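Local coordinates for oxidoreductase, NAD-binding/iron-sulfur cluster-binding protein (Nitratireductor pacificus pht-3B, PDB 6ZXU), which acts as a catabolic reductive dehalogenase, binding cobalamin and two [4Fe-4S] clusters and probably removing halogen from organohalide substrates by reduction, at residues A[50-55]-A[245-250]; A[57-62]-A[216-221]; A[119-124]-A[223-228]; A[143-148]-A[208-213]. All coordinates share one frame; numbering follows the deposited sequence.

Contact 1: A[50-55]-A[245-250]; sequences RVDDVV and ADRPLA
Arg50 and Leu249 join two loops through a single beta bridge, with CA of Arg50 4.2 Å from CA of Leu249. Neither segment is regular strand. Segment 50-55 precedes helix 74-85. Segment 245-250 follows strand 232-239. The bridge carries a backbone bond from Val51 N to Pro248 O, 3.1 Å long.

The tight side is built from Arg50, Pro248 and Leu249. Arg50 runs extended from CG to NE, and its NH1 donates to Arg247 O at 3.1 Å. The bond is nearly in line with that carbonyl (174° at the oxygen), and the oxygen lies close to the guanidinium plane. Leu249 CD2 covers one face of the same group, 3.6 Å from Arg50 NH1. NH1 also reaches Gly214 O and NH2 reaches Leu45 O, so three backbone carbonyls fix the rotation of the guanidinium. An alanine in place of Arg50 would probably leave those three carbonyls without this donor and open a gap beside Leu249 CD2. At the margin of this side, Val54 CG2 lies 4.0 Å from Pro248 CB.

The loose side faces solvent. Arg247 bends at chi3 (59°), and its NE forms a salt bridge with Asp52 OD1 at 2.7 Å. Arg247 NH2 adds a weak bond to the same oxygen. The carboxylate and guanidinium planes stand 86° apart, so the pair is not a flat two-pronged one. Val51 O lies over a face of this guanidinium. A water at its edge accepts from Arg247 NH2 at 2.9 Å and donates to Arg50 O.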
loop_
_atom_site.group_PDB
_atom_site.type_symbol
_atom_site.label_atom_id
_atom_site.label_comp_id
_atom_site.label_asym_id
_atom_site.label_seq_id
_atom_site.Cartn_x
_atom_site.Cartn_y
_atom_site.Cartn_z
ATOM N N ARG A 50 -21.276 6.438 -25.886
ATOM C CA ARG A 50 -21.347 7.783 -25.342
ATOM C C ARG A 50 -21.994 8.780 -26.355
ATOM O O ARG A 50 -22.048 8.541 -27.551
ATOM C CB ARG A 50 -19.957 8.231 -25.011
ATOM C CG ARG A 50 -19.413 7.493 -23.795
ATOM C CD ARG A 50 -18.036 7.971 -23.373
ATOM N NE ARG A 50 -17.502 6.924 -22.507
ATOM C CZ ARG A 50 -17.745 6.799 -21.225
ATOM N NH1 ARG A 50 -18.474 7.720 -20.583
ATOM N NH2 ARG A 50 -17.248 5.723 -20.570
ATOM N N VAL A 51 -22.525 9.856 -25.820
ATOM C CA VAL A 51 -23.046 10.971 -26.555
ATOM C C VAL A 51 -22.492 12.266 -25.954
ATOM O O VAL A 51 -21.897 12.253 -24.847
ATOM C CB VAL A 51 -24.572 10.975 -26.521
ATOM C CG1 VAL A 51 -25.142 9.718 -27.179
ATOM C CG2 VAL A 51 -25.088 11.115 -25.134
ATOM N N ASP A 52 -22.686 13.393 -26.635
ATOM C CA ASP A 52 -22.097 14.663 -26.179
ATOM C C ASP A 52 -22.770 15.244 -24.949
ATOM O O ASP A 52 -22.096 15.945 -24.164
ATOM C CB ASP A 52 -22.093 15.699 -27.330
ATOM C CG ASP A 52 -20.925 15.479 -28.363
ATOM O OD1 ASP A 52 -20.145 14.490 -28.227
ATOM O OD2 ASP A 52 -20.780 16.304 -29.356
ATOM N N ASP A 53 -24.070 15.020 -24.771
ATOM C CA ASP A 53 -24.824 15.667 -23.697
ATOM C C ASP A 53 -26.029 14.824 -23.369
ATOM O O ASP A 53 -26.531 14.060 -24.181
ATOM C CB ASP A 53 -25.408 17.055 -24.062
ATOM C CG ASP A 53 -24.364 18.137 -24.242
ATOM O OD1 ASP A 53 -23.762 18.185 -25.385
ATOM O OD2 ASP A 53 -24.195 19.002 -23.266
ATOM N N VAL A 54 -26.504 14.979 -22.145
ATOM C CA VAL A 54 -27.770 14.337 -21.769
ATOM C C VAL A 54 -28.551 15.325 -20.949
ATOM O O VAL A 54 -27.988 16.258 -20.410
ATOM C CB VAL A 54 -27.621 13.009 -20.961
ATOM C CG1 VAL A 54 -27.035 11.922 -21.865
ATOM C CG2 VAL A 54 -26.780 13.175 -19.688
ATOM N N VAL A 55 -29.830 15.075 -20.826
ATOM C CA VAL A 55 -30.718 15.919 -20.008
ATOM C C VAL A 55 -30.616 15.488 -18.550
ATOM O O VAL A 55 -30.767 14.322 -18.231
ATOM C CB VAL A 55 -32.180 15.826 -20.487
ATOM C CG1 VAL A 55 -33.054 16.835 -19.779
ATOM C CG2 VAL A 55 -32.232 16.111 -21.999
ATOM N N ALA A 245 -12.607 17.548 -20.706
ATOM C CA ALA A 245 -13.786 16.855 -20.224
ATOM C C ALA A 245 -14.137 15.527 -20.991
ATOM O O ALA A 245 -13.652 15.303 -22.098
ATOM C CB ALA A 245 -14.992 17.773 -20.251
ATOM N N ASP A 246 -15.007 14.699 -20.390
ATOM C CA ASP A 246 -15.478 13.451 -20.960
ATOM C C ASP A 246 -16.896 13.615 -21.406
ATOM O O ASP A 246 -17.455 14.666 -21.257
ATOM C CB ASP A 246 -15.363 12.324 -19.903
ATOM C CG ASP A 246 -13.866 11.978 -19.589
ATOM O OD1 ASP A 246 -13.139 11.552 -20.480
ATOM O OD2 ASP A 246 -13.371 12.143 -18.436
ATOM N N ARG A 247 -17.468 12.568 -21.962
ATOM C CA ARG A 247 -18.828 12.610 -22.458
ATOM C C ARG A 247 -19.704 11.687 -21.711
ATOM O O ARG A 247 -19.288 10.605 -21.348
ATOM C CB ARG A 247 -18.775 12.276 -23.974
ATOM C CG ARG A 247 -17.872 13.228 -24.718
ATOM C CD ARG A 247 -17.451 12.825 -26.112
ATOM N NE ARG A 247 -18.595 12.634 -26.954
ATOM C CZ ARG A 247 -18.874 11.516 -27.601
ATOM N NH1 ARG A 247 -18.082 10.437 -27.501
ATOM N NH2 ARG A 247 -19.964 11.482 -28.388
ATOM N N PRO A 248 -20.972 12.055 -21.492
ATOM C CA PRO A 248 -21.873 11.136 -20.856
ATOM C C PRO A 248 -22.170 9.827 -21.608
ATOM O O PRO A 248 -21.909 9.687 -22.803
ATOM C CB PRO A 248 -23.159 11.950 -20.724
ATOM C CG PRO A 248 -23.005 13.006 -21.794
ATOM C CD PRO A 248 -21.575 13.349 -21.784
ATOM N N LEU A 249 -22.719 8.875 -20.889
ATOM C CA LEU A 249 -23.046 7.605 -21.466
ATOM C C LEU A 249 -24.312 7.777 -22.301
ATOM O O LEU A 249 -25.214 8.539 -21.930
ATOM C CB LEU A 249 -23.277 6.543 -20.371
ATOM C CG LEU A 249 -22.094 6.181 -19.479
ATOM C CD1 LEU A 249 -22.599 5.444 -18.239
ATOM C CD2 LEU A 249 -21.102 5.339 -20.230
ATOM N N ALA A 250 -24.412 7.023 -23.389
ATOM C CA ALA A 250 -25.644 6.981 -24.116
ATOM C C ALA A 250 -26.795 6.650 -23.163
ATOM O O ALA A 250 -26.744 5.669 -22.445
ATOM C CB ALA A 250 -25.582 5.951 -25.252
HETATM O O HOH W 1 -20.056 8.844 -29.663
#

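Contact 2: A[57-62]-A[216-221]; sequences QPARQP and ARVVDG
Val218 and Gly221 meet residues 57-60 in a surface contact, where an extended loop passes along a small pair of strands at the protein surface. The loop lies before helix 74-85 and has no regular structure of its own. Its backbone comes closest at Ala59 and Gly221, whose CA atoms are 4.5 Å apart.

One hydrogen bond crosses the contact: Arg60 N donates to Gly221 O at 3.0 Å. The same oxygen also takes a CA-H...O contact from Ala59 CA at 3.3 Å. Two neighbouring loop residues therefore share one carbonyl.

Gly221 belongs to a beta hairpin. Strands 217-219 and 222-224 run antiparallel, and Asp220 and Gly221 form the two-residue turn between them. Both have positive phi (52° and 74°), as in a type I' turn. Arg60 is also bonded through its backbone to Leu223, so the loop follows the second strand of the hairpin.

The apolar part centres on Val218. Its side chain points toward the loop, and its CG2 lies 3.8 Å from Ala59 CB. Val218 CG1 sits 3.7 Å from Pro58 O. Gln57 and Val218 approach tip to tip. Gln57 CG lies between the backbone N and the carbonyl carbon (chi1 50°), and the extended remainder brings NE2 within 3.5 Å of Val218 CB. The amide meets hydrocarbon here. Val218 also rests on Val211 of helix 206-212. Farther along the loop, Arg60 NH1 donates to Gln61 O at 2.8 Å, while Gln61 OE1 accepts from Leu234 N of strand 232-239.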
loop_
_atom_site.group_PDB
_atom_site.type_symbol
_atom_site.label_atom_id
_atom_site.label_comp_id
_atom_site.label_asym_id
_atom_site.label_seq_id
_atom_site.Cartn_x
_atom_site.Cartn_y
_atom_site.Cartn_z
ATOM N N GLN A 57 -31.494 14.861 -14.737
ATOM C CA GLN A 57 -32.713 14.398 -14.090
ATOM C C GLN A 57 -32.440 14.022 -12.641
ATOM O O GLN A 57 -31.335 13.815 -12.250
ATOM C CB GLN A 57 -33.304 13.217 -14.801
ATOM C CG GLN A 57 -32.300 12.126 -15.052
ATOM C CD GLN A 57 -32.899 10.927 -15.798
ATOM O OE1 GLN A 57 -34.092 10.634 -15.676
ATOM N NE2 GLN A 57 -32.061 10.209 -16.533
ATOM N N PRO A 58 -33.452 13.978 -11.823
ATOM C CA PRO A 58 -33.088 13.749 -10.426
ATOM C C PRO A 58 -32.582 12.306 -10.164
ATOM O O PRO A 58 -33.082 11.355 -10.770
ATOM C CB PRO A 58 -34.397 14.017 -9.669
ATOM C CG PRO A 58 -35.494 13.848 -10.699
ATOM C CD PRO A 58 -34.875 14.245 -12.029
ATOM N N ALA A 59 -31.636 12.168 -9.213
ATOM C CA ALA A 59 -30.989 10.867 -8.920
ATOM C C ALA A 59 -30.220 10.841 -7.584
ATOM O O ALA A 59 -29.719 11.827 -7.153
ATOM C CB ALA A 59 -30.019 10.511 -10.022
ATOM N N ARG A 60 -30.189 9.688 -6.956
ATOM C CA ARG A 60 -29.420 9.495 -5.731
ATOM C C ARG A 60 -28.403 8.368 -5.949
ATOM O O ARG A 60 -28.538 7.558 -6.852
ATOM C CB ARG A 60 -30.330 9.127 -4.548
ATOM C CG ARG A 60 -31.022 7.776 -4.700
ATOM C CD ARG A 60 -31.615 7.322 -3.365
ATOM N NE ARG A 60 -32.324 6.036 -3.418
ATOM C CZ ARG A 60 -31.735 4.816 -3.427
ATOM N NH1 ARG A 60 -30.395 4.673 -3.407
ATOM N NH2 ARG A 60 -32.489 3.722 -3.504
ATOM N N GLN A 61 -27.417 8.332 -5.053
ATOM C CA GLN A 61 -26.413 7.295 -5.012
ATOM C C GLN A 61 -27.002 6.034 -4.487
ATOM O O GLN A 61 -27.938 6.068 -3.730
ATOM C CB GLN A 61 -25.242 7.697 -4.142
ATOM C CG GLN A 61 -24.465 8.883 -4.628
ATOM C CD GLN A 61 -23.209 9.090 -3.827
ATOM O OE1 GLN A 61 -22.301 8.300 -3.924
ATOM N NE2 GLN A 61 -23.123 10.175 -3.082
ATOM N N PRO A 62 -26.469 4.866 -4.918
ATOM C CA PRO A 62 -26.774 3.601 -4.254
ATOM C C PRO A 62 -26.556 3.615 -2.747
ATOM O O PRO A 62 -25.706 4.317 -2.237
ATOM C CB PRO A 62 -25.761 2.595 -4.871
ATOM C CG PRO A 62 -25.403 3.198 -6.190
ATOM C CD PRO A 62 -25.442 4.684 -5.977
ATOM N N ALA A 216 -22.247 7.201 -14.869
ATOM C CA ALA A 216 -23.490 6.533 -14.576
ATOM C C ALA A 216 -24.674 7.037 -15.404
ATOM O O ALA A 216 -24.580 8.049 -16.065
ATOM C CB ALA A 216 -23.780 6.613 -13.089
ATOM N N ARG A 217 -25.763 6.293 -15.318
ATOM C CA ARG A 217 -27.052 6.659 -15.820
ATOM C C ARG A 217 -28.039 6.443 -14.719
ATOM O O ARG A 217 -27.701 5.848 -13.716
ATOM C CB ARG A 217 -27.470 5.748 -16.962
ATOM C CG ARG A 217 -26.406 5.575 -18.017
ATOM C CD ARG A 217 -26.997 4.920 -19.271
ATOM N NE ARG A 217 -27.248 3.511 -19.138
ATOM C CZ ARG A 217 -27.638 2.724 -20.153
ATOM N NH1 ARG A 217 -27.868 3.199 -21.385
ATOM N NH2 ARG A 217 -27.819 1.427 -19.925
ATOM N N VAL A 218 -29.260 6.943 -14.909
ATOM C CA VAL A 218 -30.327 6.928 -13.879
ATOM C C VAL A 218 -31.315 5.851 -14.184
ATOM O O VAL A 218 -31.811 5.779 -15.270
ATOM C CB VAL A 218 -31.012 8.303 -13.773
ATOM C CG1 VAL A 218 -31.961 8.315 -12.634
ATOM C CG2 VAL A 218 -29.979 9.422 -13.631
ATOM N N VAL A 219 -31.585 4.987 -13.227
ATOM C CA VAL A 219 -32.656 4.016 -13.374
ATOM C C VAL A 219 -33.577 4.088 -12.152
ATOM O O VAL A 219 -33.128 3.828 -11.005
ATOM C CB VAL A 219 -32.104 2.595 -13.523
ATOM C CG1 VAL A 219 -33.230 1.567 -13.459
ATOM C CG2 VAL A 219 -31.332 2.486 -14.817
ATOM N N ASP A 220 -34.849 4.448 -12.394
ATOM C CA ASP A 220 -35.844 4.619 -11.326
ATOM C C ASP A 220 -35.294 5.570 -10.207
ATOM O O ASP A 220 -35.433 5.300 -9.011
ATOM C CB ASP A 220 -36.265 3.264 -10.756
ATOM N N GLY A 221 -34.669 6.665 -10.628
ATOM C CA GLY A 221 -34.123 7.679 -9.722
ATOM C C GLY A 221 -32.860 7.330 -8.965
ATOM O O GLY A 221 -32.506 8.044 -8.021
#

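Contact 3: A[119-124]-A[223-228]; sequences ASMVGI and LVAPFL
Met121 and Leu228 cross obliquely, and the methyl end of the methionine does most of the touching. Met121 leaves its strand extended, then bends at chi3 (-44°). That bend sets CE against the fork of Leu228, 3.7 Å from CG. Both leucine methyls flank CE, CD1 at 3.9 Å and CD2 at 4.0 Å.

CE also meets the backbone of the other segment. It lies 3.1 Å from Pro226 O, a close approach between a methyl and a carbonyl oxygen. Ala225 CB is a looser neighbour, 4.4 Å from Met121 CE.

Ser120 comes to Leu228 through its carbon, not its hydroxyl. Its CB faces both leucine methyls, with CD1 4.0 Å away. Its OG is hydrogen-bonded to Gln149 N. No hydrogen bond crosses between the two segments, and the touching residues are mostly buried. Leu45 and Leu215 also pack on Met121, and Leu228 rests on Ala147.

Ser120 and Met121 both point toward segment 223-228. Both also lie opposite Ala147 of strand 142-149, and both are backbone-bonded to it. Two residues facing one is the mark of a classic beta bulge, here at the start of 121-126, an outermost strand of a four-stranded antiparallel sheet.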
loop_
_atom_site.group_PDB
_atom_site.type_symbol
_atom_site.label_atom_id
_atom_site.label_comp_id
_atom_site.label_asym_id
_atom_site.label_seq_id
_atom_site.Cartn_x
_atom_site.Cartn_y
_atom_site.Cartn_z
ATOM N N ALA A 119 -9.568 4.508 -7.037
ATOM C CA ALA A 119 -10.869 4.767 -7.614
ATOM C C ALA A 119 -11.216 3.626 -8.555
ATOM O O ALA A 119 -10.364 3.065 -9.193
ATOM C CB ALA A 119 -10.875 6.097 -8.400
ATOM N N SER A 120 -12.491 3.296 -8.637
ATOM C CA SER A 120 -12.994 2.266 -9.542
ATOM C C SER A 120 -13.207 2.784 -10.961
ATOM O O SER A 120 -12.993 2.063 -11.937
ATOM C CB SER A 120 -14.336 1.645 -8.998
ATOM O OG SER A 120 -14.139 1.018 -7.707
ATOM N N MET A 121 -13.629 4.032 -11.066
ATOM C CA MET A 121 -14.040 4.628 -12.367
ATOM C C MET A 121 -13.928 6.127 -12.187
ATOM O O MET A 121 -14.260 6.625 -11.117
ATOM C CB MET A 121 -15.473 4.215 -12.642
ATOM C CG MET A 121 -16.087 4.723 -13.936
ATOM S SD MET A 121 -17.760 4.067 -14.236
ATOM C CE MET A 121 -17.459 2.385 -13.789
ATOM N N VAL A 122 -13.348 6.784 -13.152
ATOM C CA VAL A 122 -13.083 8.223 -13.081
ATOM C C VAL A 122 -13.563 8.919 -14.387
ATOM O O VAL A 122 -13.433 8.366 -15.448
ATOM C CB VAL A 122 -11.551 8.529 -12.925
ATOM C CG1 VAL A 122 -11.323 9.997 -12.686
ATOM C CG2 VAL A 122 -10.914 7.692 -11.799
ATOM N N GLY A 123 -14.103 10.137 -14.253
ATOM C CA GLY A 123 -14.415 10.961 -15.387
ATOM C C GLY A 123 -14.304 12.426 -15.026
ATOM O O GLY A 123 -14.155 12.796 -13.871
ATOM N N ILE A 124 -14.341 13.262 -16.033
ATOM C CA ILE A 124 -14.214 14.719 -15.836
ATOM C C ILE A 124 -15.343 15.441 -16.578
ATOM O O ILE A 124 -15.733 15.043 -17.697
ATOM C CB ILE A 124 -12.864 15.211 -16.388
ATOM C CG1 ILE A 124 -11.757 14.762 -15.461
ATOM C CG2 ILE A 124 -12.824 16.748 -16.484
ATOM C CD1 ILE A 124 -10.404 14.789 -16.066
ATOM N N LEU A 223 -28.715 6.077 -9.411
ATOM C CA LEU A 223 -27.570 5.928 -10.294
ATOM C C LEU A 223 -27.149 4.483 -10.456
ATOM O O LEU A 223 -27.220 3.709 -9.518
ATOM C CB LEU A 223 -26.387 6.688 -9.765
ATOM C CG LEU A 223 -26.467 8.194 -9.744
ATOM C CD1 LEU A 223 -25.184 8.697 -9.135
ATOM C CD2 LEU A 223 -26.678 8.760 -11.148
ATOM N N VAL A 224 -26.822 4.127 -11.691
ATOM C CA VAL A 224 -26.383 2.790 -12.091
ATOM C C VAL A 224 -25.130 2.953 -12.932
ATOM O O VAL A 224 -25.118 3.679 -13.906
ATOM C CB VAL A 224 -27.452 2.011 -12.884
ATOM C CG1 VAL A 224 -26.880 0.673 -13.332
ATOM C CG2 VAL A 224 -28.683 1.702 -12.034
ATOM N N ALA A 225 -24.022 2.371 -12.514
ATOM C CA ALA A 225 -22.758 2.524 -13.273
ATOM C C ALA A 225 -22.452 1.255 -13.969
ATOM O O ALA A 225 -22.598 0.186 -13.365
ATOM C CB ALA A 225 -21.606 2.887 -12.333
ATOM N N PRO A 226 -22.080 1.321 -15.255
ATOM C CA PRO A 226 -21.592 0.099 -15.915
ATOM C C PRO A 226 -20.433 -0.515 -15.086
ATOM O O PRO A 226 -19.620 0.217 -14.520
ATOM C CB PRO A 226 -21.055 0.614 -17.274
ATOM C CG PRO A 226 -20.724 2.033 -17.030
ATOM C CD PRO A 226 -21.787 2.509 -16.063
ATOM N N PHE A 227 -20.420 -1.833 -15.020
ATOM C CA PHE A 227 -19.409 -2.625 -14.376
ATOM C C PHE A 227 -19.458 -2.693 -12.863
ATOM O O PHE A 227 -19.003 -3.631 -12.290
ATOM C CB PHE A 227 -17.988 -2.130 -14.796
ATOM C CG PHE A 227 -17.691 -2.176 -16.279
ATOM C CD1 PHE A 227 -17.701 -3.383 -16.971
ATOM C CD2 PHE A 227 -17.342 -1.037 -16.966
ATOM C CE1 PHE A 227 -17.396 -3.440 -18.296
ATOM C CE2 PHE A 227 -16.981 -1.094 -18.293
ATOM C CZ PHE A 227 -17.036 -2.292 -18.972
ATOM N N LEU A 228 -20.004 -1.695 -12.178
ATOM C CA LEU A 228 -19.968 -1.628 -10.701
ATOM C C LEU A 228 -21.252 -2.156 -10.123
ATOM O O LEU A 228 -22.013 -1.484 -9.499
ATOM C CB LEU A 228 -19.678 -0.230 -10.254
ATOM C CG LEU A 228 -18.475 0.453 -10.835
ATOM C CD1 LEU A 228 -18.202 1.750 -10.058
ATOM C CD2 LEU A 228 -17.197 -0.373 -10.960
#

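Contact 4: A[143-148]-A[208-213]; sequences ALVFAV and RLAVRA
Leu209, Ala210 and Ala213 pack on Ala143 and Val145, so helix 206-212 lies across a face of an antiparallel sheet. Helices pack on both faces of this sheet, in a layered alpha+beta manner. The axes of strand 143-148 and helix 208-212 are 96° apart in direction and approach to 8.5 Å. Ala143 and Val145 point toward the helix. Leu144, Phe146 and Val148 instead meet helix 168-190, which covers the other face.

Leu209 comes first. Its CD1 reaches Ala143 CB at 4.2 Å, and its CB lies 4.1 Å from Val145 CG2. The same valine methyl also rests near Leu209 O. That oxygen is already used, since it accepts from Ala213 N at 2.8 Å.

Ala210 presents its backbone more than its side chain. Val145 CG1, anti to its own backbone N (chi1 -170°), sits 3.9 Å from Ala210 CA. The small side chain is consistent with the close approach here.

Beyond the contact, Arg212 NH2 forms a salt bridge with Asp131.

Ala213 closes the segment and faces the strand again. The two methyls of Val145 are thus divided between Ala210 and the pair Leu209 and Ala213. An alanine in place of Val145 removes both methyls and would probably open a gap under the helix, leaving Ala210 CA without CG1 and Leu209 CB and Ala213 CB without CG2. The nearest approach is Val145 CG2 to Ala213 CB, 3.7 Å.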
loop_
_atom_site.group_PDB
_atom_site.type_symbol
_atom_site.label_atom_id
_atom_site.label_comp_id
_atom_site.label_asym_id
_atom_site.label_seq_id
_atom_site.Cartn_x
_atom_site.Cartn_y
_atom_site.Cartn_z
ATOM N N ALA A 143 -14.811 19.554 -12.757
ATOM C CA ALA A 143 -14.977 18.569 -11.772
ATOM C C ALA A 143 -14.304 17.244 -12.250
ATOM O O ALA A 143 -14.553 16.757 -13.359
ATOM C CB ALA A 143 -16.410 18.341 -11.466
ATOM N N LEU A 144 -13.404 16.723 -11.409
ATOM C CA LEU A 144 -12.996 15.300 -11.437
ATOM C C LEU A 144 -13.950 14.495 -10.613
ATOM O O LEU A 144 -14.073 14.730 -9.437
ATOM C CB LEU A 144 -11.605 15.149 -10.907
ATOM C CG LEU A 144 -11.074 13.721 -10.934
ATOM C CD1 LEU A 144 -10.458 13.407 -12.241
ATOM C CD2 LEU A 144 -9.998 13.650 -9.881
ATOM N N VAL A 145 -14.647 13.527 -11.258
ATOM C CA VAL A 145 -15.653 12.749 -10.601
ATOM C C VAL A 145 -15.144 11.308 -10.589
ATOM O O VAL A 145 -14.589 10.839 -11.586
ATOM C CB VAL A 145 -16.997 12.796 -11.337
ATOM C CG1 VAL A 145 -18.093 12.178 -10.523
ATOM C CG2 VAL A 145 -17.362 14.253 -11.669
ATOM N N PHE A 146 -15.281 10.645 -9.459
ATOM C CA PHE A 146 -14.857 9.252 -9.339
ATOM C C PHE A 146 -15.802 8.464 -8.506
ATOM O O PHE A 146 -16.486 8.999 -7.641
ATOM C CB PHE A 146 -13.452 9.133 -8.848
ATOM C CG PHE A 146 -13.267 9.680 -7.477
ATOM C CD1 PHE A 146 -13.583 8.869 -6.368
ATOM C CD2 PHE A 146 -12.744 10.929 -7.274
ATOM C CE1 PHE A 146 -13.369 9.348 -5.097
ATOM C CE2 PHE A 146 -12.594 11.441 -5.973
ATOM C CZ PHE A 146 -12.934 10.653 -4.879
ATOM N N ALA A 147 -15.887 7.164 -8.791
ATOM C CA ALA A 147 -16.747 6.227 -8.064
ATOM C C ALA A 147 -15.810 5.210 -7.401
ATOM O O ALA A 147 -14.755 4.827 -7.931
ATOM C CB ALA A 147 -17.721 5.511 -8.946
ATOM N N VAL A 148 -16.195 4.796 -6.237
ATOM C CA VAL A 148 -15.581 3.623 -5.608
ATOM C C VAL A 148 -16.658 2.571 -5.475
ATOM O O VAL A 148 -17.704 2.805 -4.862
ATOM C CB VAL A 148 -14.944 4.010 -4.223
ATOM C CG1 VAL A 148 -14.497 2.762 -3.420
ATOM C CG2 VAL A 148 -13.804 4.941 -4.432
ATOM N N ARG A 208 -25.660 14.440 -10.167
ATOM C CA ARG A 208 -25.734 15.121 -11.434
ATOM C C ARG A 208 -24.375 15.124 -12.172
ATOM O O ARG A 208 -24.300 14.950 -13.394
ATOM C CB ARG A 208 -26.231 16.588 -11.208
ATOM C CG ARG A 208 -25.845 17.479 -12.406
ATOM C CD ARG A 208 -26.413 18.893 -12.320
ATOM N NE ARG A 208 -27.844 18.730 -12.152
ATOM C CZ ARG A 208 -28.611 19.562 -11.486
ATOM N NH1 ARG A 208 -28.073 20.648 -10.937
ATOM N NH2 ARG A 208 -29.911 19.302 -11.395
ATOM N N LEU A 209 -23.323 15.407 -11.442
ATOM C CA LEU A 209 -22.015 15.463 -12.032
ATOM C C LEU A 209 -21.566 14.029 -12.480
ATOM O O LEU A 209 -20.788 13.904 -13.441
ATOM C CB LEU A 209 -20.962 16.032 -11.069
ATOM C CG LEU A 209 -21.153 17.528 -10.664
ATOM C CD1 LEU A 209 -20.138 17.935 -9.640
ATOM C CD2 LEU A 209 -21.073 18.440 -11.880
ATOM N N ALA A 210 -21.970 13.005 -11.751
ATOM C CA ALA A 210 -21.621 11.638 -12.178
ATOM C C ALA A 210 -22.210 11.294 -13.538
ATOM O O ALA A 210 -21.591 10.559 -14.338
ATOM C CB ALA A 210 -22.079 10.621 -11.148
ATOM N N VAL A 211 -23.437 11.752 -13.779
ATOM C CA VAL A 211 -24.064 11.552 -15.100
ATOM C C VAL A 211 -23.407 12.363 -16.193
ATOM O O VAL A 211 -23.084 11.845 -17.254
ATOM C CB VAL A 211 -25.545 11.812 -15.045
ATOM C CG1 VAL A 211 -26.121 11.634 -16.450
ATOM C CG2 VAL A 211 -26.176 10.841 -14.058
ATOM N N ARG A 212 -23.083 13.608 -15.898
ATOM C CA ARG A 212 -22.486 14.491 -16.885
ATOM C C ARG A 212 -21.055 14.053 -17.197
ATOM O O ARG A 212 -20.566 14.176 -18.333
ATOM C CB ARG A 212 -22.493 15.930 -16.377
ATOM C CG ARG A 212 -21.961 16.938 -17.374
ATOM C CD ARG A 212 -21.866 18.372 -16.823
ATOM N NE ARG A 212 -23.149 18.737 -16.243
ATOM C CZ ARG A 212 -23.303 19.646 -15.278
ATOM N NH1 ARG A 212 -24.540 19.903 -14.818
ATOM N NH2 ARG A 212 -22.244 20.309 -14.797
ATOM N N ALA A 213 -20.365 13.490 -16.226
ATOM C CA ALA A 213 -18.955 13.044 -16.470
ATOM C C ALA A 213 -18.868 11.627 -17.042
ATOM O O ALA A 213 -17.792 11.185 -17.354
ATOM C CB ALA A 213 -18.159 13.073 -15.123
#

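In the fold
Contacts 3 and 4 are buried, with mainly apolar side-chain contacts and no hydrogen bond across their segments. They share one sheet, where strands 121-126 and 142-149 are neighbours. Contact 1 is partly buried and mixes backbone bonds, a salt bridge and apolar packing. Contact 2 lies at the surface, with one backbone bond and packing round a single valine. Contacts 2 and 3 share the small hairpin: Arg217 O meets Val224 N at 2.8 Å. Contact 1 reaches the others through Asp246 N to Ile124 O, Ala250 O to Arg217 NH1, and Pro248 packed on Val211 O. All four lie away from the cobalamin and iron-sulfur sites, in the part of the chain preceding the cobalamin-pocket residues.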